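Local coordinates for protein toxin 2A (Paenibacillus larvae, PDB 5URP) that probably transfers ADP-ribose from NAD+ to a host protein, acting as an ADP-ribosyltransferase toxin and virulence factor, at residues Y148-V154 / L189-R195; K38-W44 / G177-I182; F112-F116 / I134-F138. All blocks are in the same frame, centred on the assembly; numbering follows the deposited sequence.

Interaction 1. Residues Y148-V154 / L189-R195; sequences YLSTSLV and LEMLLPR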
loop_
_atom_site.group_PDB
_atom_site.type_symbol
_atom_site.label_atom_id
_atom_site.label_comp_id
_atom_site.label_asym_id
_atom_site.label_seq_id
_atom_site.Cartn_x
_atom_site.Cartn_y
_atom_site.Cartn_z
ATOM N N TYR A 148 -2.672 -7.991 -1.220
ATOM C CA TYR A 148 -1.663 -7.132 -1.818
ATOM C C TYR A 148 -1.687 -5.750 -1.162
ATOM O O TYR A 148 -2.698 -5.306 -0.612
ATOM C CB TYR A 148 -1.878 -7.016 -3.332
ATOM C CG TYR A 148 -1.743 -8.336 -4.040
ATOM C CD1 TYR A 148 -0.481 -8.863 -4.368
ATOM C CD2 TYR A 148 -2.861 -9.091 -4.325
ATOM C CE1 TYR A 148 -0.376 -10.096 -5.002
ATOM C CE2 TYR A 148 -2.774 -10.318 -4.939
ATOM C CZ TYR A 148 -1.533 -10.824 -5.274
ATOM O OH TYR A 148 -1.524 -12.038 -5.874
ATOM N N LEU A 149 -0.565 -5.068 -1.226
ATOM C CA LEU A 149 -0.410 -3.772 -0.581
ATOM C C LEU A 149 -0.266 -2.711 -1.665
ATOM O O LEU A 149 0.808 -2.516 -2.237
ATOM C CB LEU A 149 0.779 -3.802 0.374
ATOM C CG LEU A 149 0.943 -2.622 1.316
ATOM C CD1 LEU A 149 -0.296 -2.399 2.163
ATOM C CD2 LEU A 149 2.161 -2.871 2.219
ATOM N N SER A 150 -1.380 -2.019 -1.938
ATOM C CA SER A 150 -1.416 -0.925 -2.890
ATOM C C SER A 150 -1.004 0.360 -2.182
ATOM O O SER A 150 -1.579 0.713 -1.142
ATOM C CB SER A 150 -2.829 -0.761 -3.471
ATOM O OG SER A 150 -3.206 -1.851 -4.296
ATOM N N THR A 151 -0.036 1.063 -2.758
ATOM C CA THR A 151 0.503 2.296 -2.213
ATOM C C THR A 151 0.683 3.259 -3.376
ATOM O O THR A 151 0.458 2.893 -4.530
ATOM C CB THR A 151 1.851 2.068 -1.521
ATOM O OG1 THR A 151 2.850 1.804 -2.503
ATOM C CG2 THR A 151 1.770 0.910 -0.542
ATOM N N SER A 152 1.057 4.502 -3.080
ATOM C CA SER A 152 1.285 5.514 -4.106
ATOM C C SER A 152 2.638 6.181 -3.922
ATOM O O SER A 152 3.105 6.405 -2.795
ATOM C CB SER A 152 0.183 6.613 -4.072
ATOM O OG SER A 152 0.403 7.589 -5.088
ATOM N N LEU A 153 3.243 6.576 -5.046
ATOM C CA LEU A 153 4.479 7.349 -4.996
ATOM C C LEU A 153 4.272 8.744 -4.433
ATOM O O LEU A 153 5.241 9.399 -4.034
ATOM C CB LEU A 153 5.095 7.471 -6.386
ATOM C CG LEU A 153 5.733 6.243 -7.000
ATOM C CD1 LEU A 153 6.229 6.616 -8.394
ATOM C CD2 LEU A 153 6.887 5.758 -6.133
ATOM N N VAL A 154 3.042 9.233 -4.427
ATOM C CA VAL A 154 2.791 10.548 -3.858
ATOM C C VAL A 154 1.728 10.436 -2.774
ATOM O O VAL A 154 0.911 9.503 -2.721
ATOM C CB VAL A 154 2.382 11.619 -4.901
ATOM C CG1 VAL A 154 3.521 11.878 -5.837
ATOM C CG2 VAL A 154 1.128 11.229 -5.606
ATOM N N LEU A 189 -0.733 6.727 -9.405
ATOM C CA LEU A 189 0.721 6.534 -9.263
ATOM C C LEU A 189 1.028 5.362 -8.323
ATOM O O LEU A 189 1.856 5.458 -7.416
ATOM C CB LEU A 189 1.441 7.796 -8.787
ATOM C CG LEU A 189 1.217 9.093 -9.569
ATOM C CD1 LEU A 189 2.358 10.060 -9.305
ATOM C CD2 LEU A 189 0.985 8.880 -11.046
ATOM N N GLU A 190 0.345 4.256 -8.557
ATOM C CA GLU A 190 0.357 3.127 -7.632
ATOM C C GLU A 190 1.641 2.300 -7.740
ATOM O O GLU A 190 2.066 1.923 -8.839
ATOM C CB GLU A 190 -0.843 2.221 -7.875
ATOM C CG GLU A 190 -0.864 1.013 -6.957
ATOM C CD GLU A 190 -2.107 0.146 -7.050
ATOM O OE1 GLU A 190 -3.151 0.576 -7.599
ATOM O OE2 GLU A 190 -2.030 -0.995 -6.551
ATOM N N MET A 191 2.221 2.019 -6.582
ATOM C CA MET A 191 3.273 1.017 -6.415
ATOM C C MET A 191 2.613 -0.170 -5.722
ATOM O O MET A 191 2.090 -0.037 -4.606
ATOM C CB MET A 191 4.444 1.547 -5.586
ATOM C CG MET A 191 5.205 2.674 -6.189
ATOM S SD MET A 191 6.155 2.207 -7.647
ATOM C CE MET A 191 7.248 0.995 -6.962
ATOM N N LEU A 192 2.645 -1.331 -6.366
ATOM C CA LEU A 192 1.970 -2.509 -5.855
ATOM C C LEU A 192 3.008 -3.421 -5.227
ATOM O O LEU A 192 3.978 -3.788 -5.892
ATOM C CB LEU A 192 1.238 -3.220 -6.982
ATOM C CG LEU A 192 0.444 -4.471 -6.631
ATOM C CD1 LEU A 192 -0.567 -4.212 -5.544
ATOM C CD2 LEU A 192 -0.239 -5.044 -7.867
ATOM N N LEU A 193 2.809 -3.760 -3.970
ATOM C CA LEU A 193 3.749 -4.635 -3.268
ATOM C C LEU A 193 3.135 -6.023 -3.127
ATOM O O LEU A 193 1.908 -6.189 -3.091
ATOM C CB LEU A 193 4.095 -4.084 -1.880
ATOM C CG LEU A 193 5.111 -2.951 -1.698
ATOM C CD1 LEU A 193 4.797 -2.230 -0.391
ATOM C CD2 LEU A 193 6.531 -3.383 -1.611
ATOM N N PRO A 194 3.975 -7.051 -3.022
ATOM C CA PRO A 194 3.486 -8.422 -2.910
ATOM C C PRO A 194 2.567 -8.620 -1.728
ATOM O O PRO A 194 2.630 -7.891 -0.734
ATOM C CB PRO A 194 4.781 -9.237 -2.711
ATOM C CG PRO A 194 5.863 -8.395 -3.277
ATOM C CD PRO A 194 5.443 -6.972 -3.115
ATOM N N ARG A 195 1.695 -9.614 -1.848
ATOM C CA ARG A 195 0.938 -10.054 -0.691
ATOM C C ARG A 195 1.881 -10.623 0.374
ATOM O O ARG A 195 3.017 -10.988 0.093
ATOM C CB ARG A 195 -0.112 -11.078 -1.113
ATOM C CG ARG A 195 0.397 -12.458 -1.466
ATOM C CD ARG A 195 -0.720 -13.284 -2.091
ATOM N NE ARG A 195 -0.252 -14.582 -2.545
ATOM C CZ ARG A 195 -0.237 -15.687 -1.815
ATOM N NH1 ARG A 195 -0.653 -15.690 -0.550
ATOM N NH2 ARG A 195 0.206 -16.806 -2.360
#
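The ring of Y148 carries R195 over one face: CB of R195 sits 4.1 Å from the ring centroid, offset toward the rim, while O of L193 comes up in plane at the edge. The guanidinium is turned 76° from the ring, and an acid suits the pair: D89 of helix 79-92 bonds the Y148 hydroxyl and forms a salt bridge with R195 NE. Further along, S150 and E190 point from the same face of the antiparallel pair 149-152/190-193. The extended E190 chain brings OE2 2.7 Å from S150 OG, which donates from above the carboxylate plane and also bonds the hydroxyl of Y59.

S150-T151-S152 and Q188-L189-E190 match the STS and Q-x-E signatures of the R-S-E class of ADP-ribosyltransferases, consistent with an NAD-binding cleft here; R105, probably the arginine of that signature, bonds S150 O.

On the other face, the first torsion of T151 (chi1 71°) swings OG1 back over its own backbone, where OG1, 2.9 Å away, and N of T151 both bond M191 O, from opposite faces of its plane. L149 and L193 lie side by side, L149 CD2 3.8 Å from L193 CD1. M191, bent at chi2 and chi3, crosses L153, and M191 CG lies 3.5 Å from L153 CD2. At the end of the strand, S152 OG accepts from V154 N in an ST turn and is also bonded to Q188 O.

Interaction 2. Residues K38-W44 / G177-I182; sequences KKEYSKW and GYVDPI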
loop_
_atom_site.group_PDB
_atom_site.type_symbol
_atom_site.label_atom_id
_atom_site.label_comp_id
_atom_site.label_asym_id
_atom_site.label_seq_id
_atom_site.Cartn_x
_atom_site.Cartn_y
_atom_site.Cartn_z
ATOM N N LYS A 38 7.771 5.528 -14.320
ATOM C CA LYS A 38 7.738 5.020 -15.688
ATOM C C LYS A 38 9.050 4.349 -16.088
ATOM O O LYS A 38 9.039 3.414 -16.889
ATOM C CB LYS A 38 7.414 6.137 -16.662
ATOM C CG LYS A 38 5.974 6.571 -16.628
ATOM C CD LYS A 38 5.747 7.703 -17.595
ATOM C CE LYS A 38 4.318 8.200 -17.566
ATOM N NZ LYS A 38 4.169 9.484 -18.304
ATOM N N LYS A 39 10.181 4.803 -15.542
ATOM C CA LYS A 39 11.454 4.134 -15.809
ATOM C C LYS A 39 11.478 2.739 -15.204
ATOM O O LYS A 39 11.999 1.799 -15.815
ATOM C CB LYS A 39 12.607 4.962 -15.253
ATOM C CG LYS A 39 12.883 6.220 -16.038
ATOM C CD LYS A 39 14.023 6.971 -15.404
ATOM C CE LYS A 39 14.151 8.367 -15.964
ATOM N NZ LYS A 39 15.597 8.772 -15.951
ATOM N N GLU A 40 10.938 2.595 -13.994
ATOM C CA GLU A 40 10.801 1.277 -13.392
ATOM C C GLU A 40 9.834 0.410 -14.199
ATOM O O GLU A 40 10.125 -0.766 -14.461
ATOM C CB GLU A 40 10.369 1.429 -11.921
ATOM C CG GLU A 40 11.473 2.061 -10.992
ATOM C CD GLU A 40 12.427 1.025 -10.319
ATOM O OE1 GLU A 40 12.035 -0.149 -10.172
ATOM O OE2 GLU A 40 13.555 1.402 -9.902
ATOM N N TYR A 41 8.696 0.983 -14.643
ATOM C CA TYR A 41 7.725 0.198 -15.411
ATOM C C TYR A 41 8.302 -0.208 -16.762
ATOM O O TYR A 41 8.066 -1.328 -17.230
ATOM C CB TYR A 41 6.392 0.952 -15.627
ATOM C CG TYR A 41 5.410 0.121 -16.448
ATOM C CD1 TYR A 41 4.762 -0.958 -15.883
ATOM C CD2 TYR A 41 5.198 0.361 -17.804
ATOM C CE1 TYR A 41 3.925 -1.772 -16.614
ATOM C CE2 TYR A 41 4.325 -0.448 -18.557
ATOM C CZ TYR A 41 3.712 -1.526 -17.946
ATOM O OH TYR A 41 2.874 -2.381 -18.640
ATOM N N SER A 42 9.045 0.695 -17.406
ATOM C CA SER A 42 9.575 0.399 -18.731
ATOM C C SER A 42 10.420 -0.865 -18.706
ATOM O O SER A 42 10.394 -1.662 -19.651
ATOM C CB SER A 42 10.385 1.590 -19.236
ATOM O OG SER A 42 10.912 1.324 -20.516
ATOM N N LYS A 43 11.188 -1.065 -17.645
ATOM C CA LYS A 43 12.021 -2.262 -17.591
ATOM C C LYS A 43 11.179 -3.482 -17.243
ATOM O O LYS A 43 11.347 -4.554 -17.831
ATOM C CB LYS A 43 13.165 -2.047 -16.592
ATOM C CG LYS A 43 14.099 -0.923 -17.013
ATOM C CD LYS A 43 15.264 -0.727 -16.052
ATOM C CE LYS A 43 16.227 0.336 -16.567
ATOM N NZ LYS A 43 17.400 0.542 -15.663
ATOM N N TRP A 44 10.224 -3.313 -16.337
ATOM C CA TRP A 44 9.355 -4.407 -15.927
ATOM C C TRP A 44 8.518 -4.931 -17.086
ATOM O O TRP A 44 8.310 -6.146 -17.216
ATOM C CB TRP A 44 8.459 -3.899 -14.808
ATOM C CG TRP A 44 7.621 -4.886 -14.102
ATOM C CD1 TRP A 44 7.873 -6.231 -13.931
ATOM C CD2 TRP A 44 6.417 -4.611 -13.402
ATOM N NE1 TRP A 44 6.885 -6.784 -13.169
ATOM C CE2 TRP A 44 5.960 -5.821 -12.849
ATOM C CE3 TRP A 44 5.653 -3.448 -13.197
ATOM C CZ2 TRP A 44 4.810 -5.898 -12.084
ATOM C CZ3 TRP A 44 4.493 -3.527 -12.451
ATOM C CH2 TRP A 44 4.063 -4.751 -11.912
ATOM N N GLY A 177 6.057 -2.892 -7.825
ATOM C CA GLY A 177 5.844 -2.646 -9.232
ATOM C C GLY A 177 5.066 -1.378 -9.443
ATOM O O GLY A 177 4.028 -1.189 -8.801
ATOM N N TYR A 178 5.528 -0.541 -10.359
ATOM C CA TYR A 178 4.828 0.699 -10.687
ATOM C C TYR A 178 3.782 0.345 -11.731
ATOM O O TYR A 178 4.128 0.083 -12.882
ATOM C CB TYR A 178 5.799 1.740 -11.219
ATOM C CG TYR A 178 5.135 3.049 -11.531
ATOM C CD1 TYR A 178 4.636 3.844 -10.508
ATOM C CD2 TYR A 178 5.003 3.491 -12.835
ATOM C CE1 TYR A 178 4.018 5.079 -10.780
ATOM C CE2 TYR A 178 4.375 4.729 -13.125
ATOM C CZ TYR A 178 3.900 5.504 -12.084
ATOM O OH TYR A 178 3.308 6.715 -12.380
ATOM N N VAL A 179 2.500 0.343 -11.339
ATOM C CA VAL A 179 1.457 -0.172 -12.212
ATOM C C VAL A 179 0.624 0.923 -12.882
ATOM O O VAL A 179 -0.257 0.582 -13.668
ATOM C CB VAL A 179 0.527 -1.157 -11.464
ATOM C CG1 VAL A 179 1.313 -2.383 -10.926
ATOM C CG2 VAL A 179 -0.235 -0.474 -10.339
ATOM N N ASP A 180 0.903 2.201 -12.636
ATOM C CA ASP A 180 0.062 3.265 -13.194
ATOM C C ASP A 180 -0.122 3.180 -14.704
ATOM O O ASP A 180 -1.220 3.502 -15.188
ATOM C CB ASP A 180 0.663 4.628 -12.816
ATOM C CG ASP A 180 -0.300 5.777 -13.083
ATOM O OD1 ASP A 180 -1.187 5.986 -12.233
ATOM O OD2 ASP A 180 -0.143 6.449 -14.130
ATOM N N PRO A 181 0.881 2.798 -15.502
ATOM C CA PRO A 181 0.673 2.788 -16.954
ATOM C C PRO A 181 -0.336 1.759 -17.435
ATOM O O PRO A 181 -0.823 1.896 -18.569
ATOM C CB PRO A 181 2.077 2.515 -17.507
ATOM C CG PRO A 181 3.008 3.006 -16.426
ATOM C CD PRO A 181 2.307 2.624 -15.149
ATOM N N ILE A 182 -0.674 0.746 -16.626
ATOM C CA ILE A 182 -1.717 -0.217 -16.980
ATOM C C ILE A 182 -2.840 -0.251 -15.955
ATOM O O ILE A 182 -3.749 -1.076 -16.059
ATOM C CB ILE A 182 -1.149 -1.634 -17.216
ATOM C CG1 ILE A 182 -0.450 -2.179 -15.957
ATOM C CG2 ILE A 182 -0.219 -1.639 -18.430
ATOM C CD1 ILE A 182 -0.078 -3.679 -16.077
#
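Y41 reaches from helix 30-45 into the 177-182 segment, its CG anti to the backbone N (chi1 179°), which carries the ring off the helix toward 177-182. CB comes first, lying near the plane of the Y178 ring at its edge, 4.0 Å from CD2 of Y178. At the start of the ring CD1 comes within 3.2 Å of Y178 O, a buried carbonyl that has no polar partner in the model. Across the ring CD2 meets CG of P181 at 3.7 Å, and P181 CB sits over the face, 23° off the ring normal, in a CH-pi contact; the compact, rigid proline ring offers its CB and CG methylenes to the flat aromatic. At the tip, OH abuts CG2 of I182 at 3.2 Å, the two side chains crossing at about a right angle.

The segment starts as the edge strand 177-178 of the small antiparallel sheet that also holds 190-193 and 149-152, and then turns away; helix 30-45 packs on this edge strand and the loop after it, within the ADP-ribosyltransferase fold. One helical turn beyond Y41, W44 works in the same direction. Its six-membered ring lies on G177, with CA of G177 4.0 Å from the centroid; having no side chain, glycine lets the indole settle directly on the backbone. V179 CG1 touches the indole edge at CZ3 of W44, 3.7 Å away, and NE1 is held by the carbonyl of A91. On the outer flank, K38 N lies 3.7 Å from CE2 of Y178.

Interaction 3. Residues F112-F116 / I134-F138; sequences FGKEF and IKKEF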
loop_
_atom_site.group_PDB
_atom_site.type_symbol
_atom_site.label_atom_id
_atom_site.label_comp_id
_atom_site.label_asym_id
_atom_site.label_seq_id
_atom_site.Cartn_x
_atom_site.Cartn_y
_atom_site.Cartn_z
ATOM N N PHE A 112 -4.894 -2.323 12.353
ATOM C CA PHE A 112 -4.631 -2.636 13.747
ATOM C C PHE A 112 -5.546 -3.734 14.262
ATOM O O PHE A 112 -5.543 -4.015 15.464
ATOM C CB PHE A 112 -4.794 -1.377 14.605
ATOM C CG PHE A 112 -3.887 -0.260 14.200
ATOM C CD1 PHE A 112 -2.515 -0.434 14.230
ATOM C CD2 PHE A 112 -4.394 0.952 13.764
ATOM C CE1 PHE A 112 -1.669 0.582 13.838
ATOM C CE2 PHE A 112 -3.539 1.987 13.361
ATOM C CZ PHE A 112 -2.185 1.798 13.402
ATOM N N GLY A 113 -6.324 -4.344 13.382
ATOM C CA GLY A 113 -7.356 -5.290 13.751
ATOM C C GLY A 113 -8.732 -4.671 13.631
ATOM O O GLY A 113 -8.918 -3.462 13.807
ATOM N N LYS A 114 -9.719 -5.513 13.319
ATOM C CA LYS A 114 -11.079 -5.032 13.120
ATOM C C LYS A 114 -11.614 -4.286 14.335
ATOM O O LYS A 114 -12.505 -3.444 14.185
ATOM C CB LYS A 114 -12.006 -6.207 12.781
ATOM C CG LYS A 114 -11.636 -6.969 11.504
ATOM C CD LYS A 114 -12.676 -8.044 11.176
ATOM C CE LYS A 114 -12.363 -8.770 9.871
ATOM N NZ LYS A 114 -12.359 -7.846 8.701
ATOM N N GLU A 115 -11.097 -4.566 15.532
ATOM C CA GLU A 115 -11.672 -3.953 16.725
ATOM C C GLU A 115 -11.351 -2.470 16.806
ATOM O O GLU A 115 -12.136 -1.704 17.370
ATOM C CB GLU A 115 -11.189 -4.671 17.991
ATOM C CG GLU A 115 -9.702 -4.552 18.297
ATOM C CD GLU A 115 -8.887 -5.696 17.723
ATOM O OE1 GLU A 115 -9.319 -6.308 16.721
ATOM O OE2 GLU A 115 -7.809 -5.988 18.283
ATOM N N PHE A 116 -10.217 -2.044 16.235
ATOM C CA PHE A 116 -9.812 -0.644 16.301
ATOM C C PHE A 116 -10.480 0.191 15.218
ATOM O O PHE A 116 -10.662 1.399 15.389
ATOM C CB PHE A 116 -8.292 -0.532 16.175
ATOM C CG PHE A 116 -7.556 -0.743 17.468
ATOM C CD1 PHE A 116 -7.561 0.236 18.448
ATOM C CD2 PHE A 116 -6.856 -1.914 17.699
ATOM C CE1 PHE A 116 -6.886 0.050 19.638
ATOM C CE2 PHE A 116 -6.180 -2.105 18.899
ATOM C CZ PHE A 116 -6.195 -1.117 19.863
ATOM N N ILE A 134 -3.059 2.835 20.756
ATOM C CA ILE A 134 -2.544 2.274 19.512
ATOM C C ILE A 134 -1.042 2.459 19.439
ATOM O O ILE A 134 -0.314 1.545 19.041
ATOM C CB ILE A 134 -3.240 2.909 18.289
ATOM C CG1 ILE A 134 -4.695 2.431 18.215
ATOM C CG2 ILE A 134 -2.472 2.579 17.012
ATOM C CD1 ILE A 134 -5.499 3.042 17.081
ATOM N N LYS A 135 -0.552 3.634 19.845
ATOM C CA LYS A 135 0.885 3.875 19.874
ATOM C C LYS A 135 1.578 2.869 20.781
ATOM O O LYS A 135 2.498 2.158 20.360
ATOM C CB LYS A 135 1.156 5.307 20.343
ATOM C CG LYS A 135 2.595 5.767 20.242
ATOM C CD LYS A 135 2.720 7.239 20.638
ATOM C CE LYS A 135 4.172 7.721 20.646
ATOM N NZ LYS A 135 4.717 8.008 19.282
ATOM N N LYS A 136 1.121 2.768 22.030
ATOM C CA LYS A 136 1.761 1.864 22.974
ATOM C C LYS A 136 1.714 0.417 22.490
ATOM O O LYS A 136 2.658 -0.346 22.727
ATOM C CB LYS A 136 1.092 1.991 24.337
ATOM C CG LYS A 136 1.626 0.972 25.370
ATOM C CD LYS A 136 1.887 1.592 26.732
ATOM C CE LYS A 136 2.592 0.611 27.664
ATOM N NZ LYS A 136 2.974 1.227 28.979
ATOM N N GLU A 137 0.639 0.022 21.805
ATOM C CA GLU A 137 0.436 -1.376 21.428
ATOM C C GLU A 137 1.169 -1.762 20.144
ATOM O O GLU A 137 1.581 -2.918 20.011
ATOM C CB GLU A 137 -1.066 -1.654 21.285
ATOM C CG GLU A 137 -1.434 -3.043 20.776
ATOM C CD GLU A 137 -2.909 -3.424 21.030
ATOM O OE1 GLU A 137 -3.615 -2.695 21.766
ATOM O OE2 GLU A 137 -3.362 -4.468 20.496
ATOM N N PHE A 138 1.351 -0.835 19.193
ATOM C CA PHE A 138 1.811 -1.184 17.852
ATOM C C PHE A 138 3.129 -0.553 17.441
ATOM O O PHE A 138 3.753 -1.045 16.497
ATOM C CB PHE A 138 0.741 -0.815 16.806
ATOM C CG PHE A 138 -0.487 -1.669 16.909
ATOM C CD1 PHE A 138 -0.525 -2.924 16.323
ATOM C CD2 PHE A 138 -1.594 -1.226 17.626
ATOM C CE1 PHE A 138 -1.642 -3.716 16.442
ATOM C CE2 PHE A 138 -2.714 -2.017 17.758
ATOM C CZ PHE A 138 -2.746 -3.264 17.162
#
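I134 plants its CG2 methyl over the centre of the F112 ring, 3.7 Å from the centroid and 12° off the normal, a textbook CH-pi contact. The same isoleucine turns its other branch to F116, with I134 CG1 3.5 Å from F116 CE1, so its beta branching serves two rings at once. F112 in turn puts CD1 over one face of F138 at 3.6 Å from CG of F138, the planes inclined at 49°. F138 points its edge toward the face of F116 in an offset edge-to-face pair, centroids 5.7 Å apart.

Together F112, F116 and F138 make an aromatic cluster that fastens the loop after strand 101-107 to the C-terminal turn of helix 128-138. Around it, E137 lays CG on the opposite face of F138 from F112, while its OE1 approaches the F116 ring edge, 3.6 Å from CZ of F116, where the ring hydrogens carry partial positive charge.

Further out, F116 N bonds G113 O at 3.1 Å, closing the turn that brings F116 back beside F112; at the backbone angles of G113 (phi 105°) a CB would be jammed against the carbonyl O of F112, which is why the position calls for glycine. Behind the cluster lies the main sheet: F112 rests on L215 and V217, I134 on L215 and I204.

In the fold
From the N terminus, the chain first lays down helix 30-45, whose residues 38-44 wait until 177-182 returns to close interaction 2, the longest loop of the three. Within that loop, interaction 3 forms locally, joining 112-116 to the end of helix 128-138 against the five-stranded sheet. Interaction 1 opens at 148 and closes at 189-195, so it follows interaction 3 in series but crosses interaction 2. Interactions 1 and 2 touch: strand 177-178 pairs with 190-193 through L192 N and G177 O (2.8 Å), and the packing of 38-44 on 177-182 joins helix 30-45 to that small sheet. Interaction 3 stands apart, its centre about 34 Å from that of interaction 2.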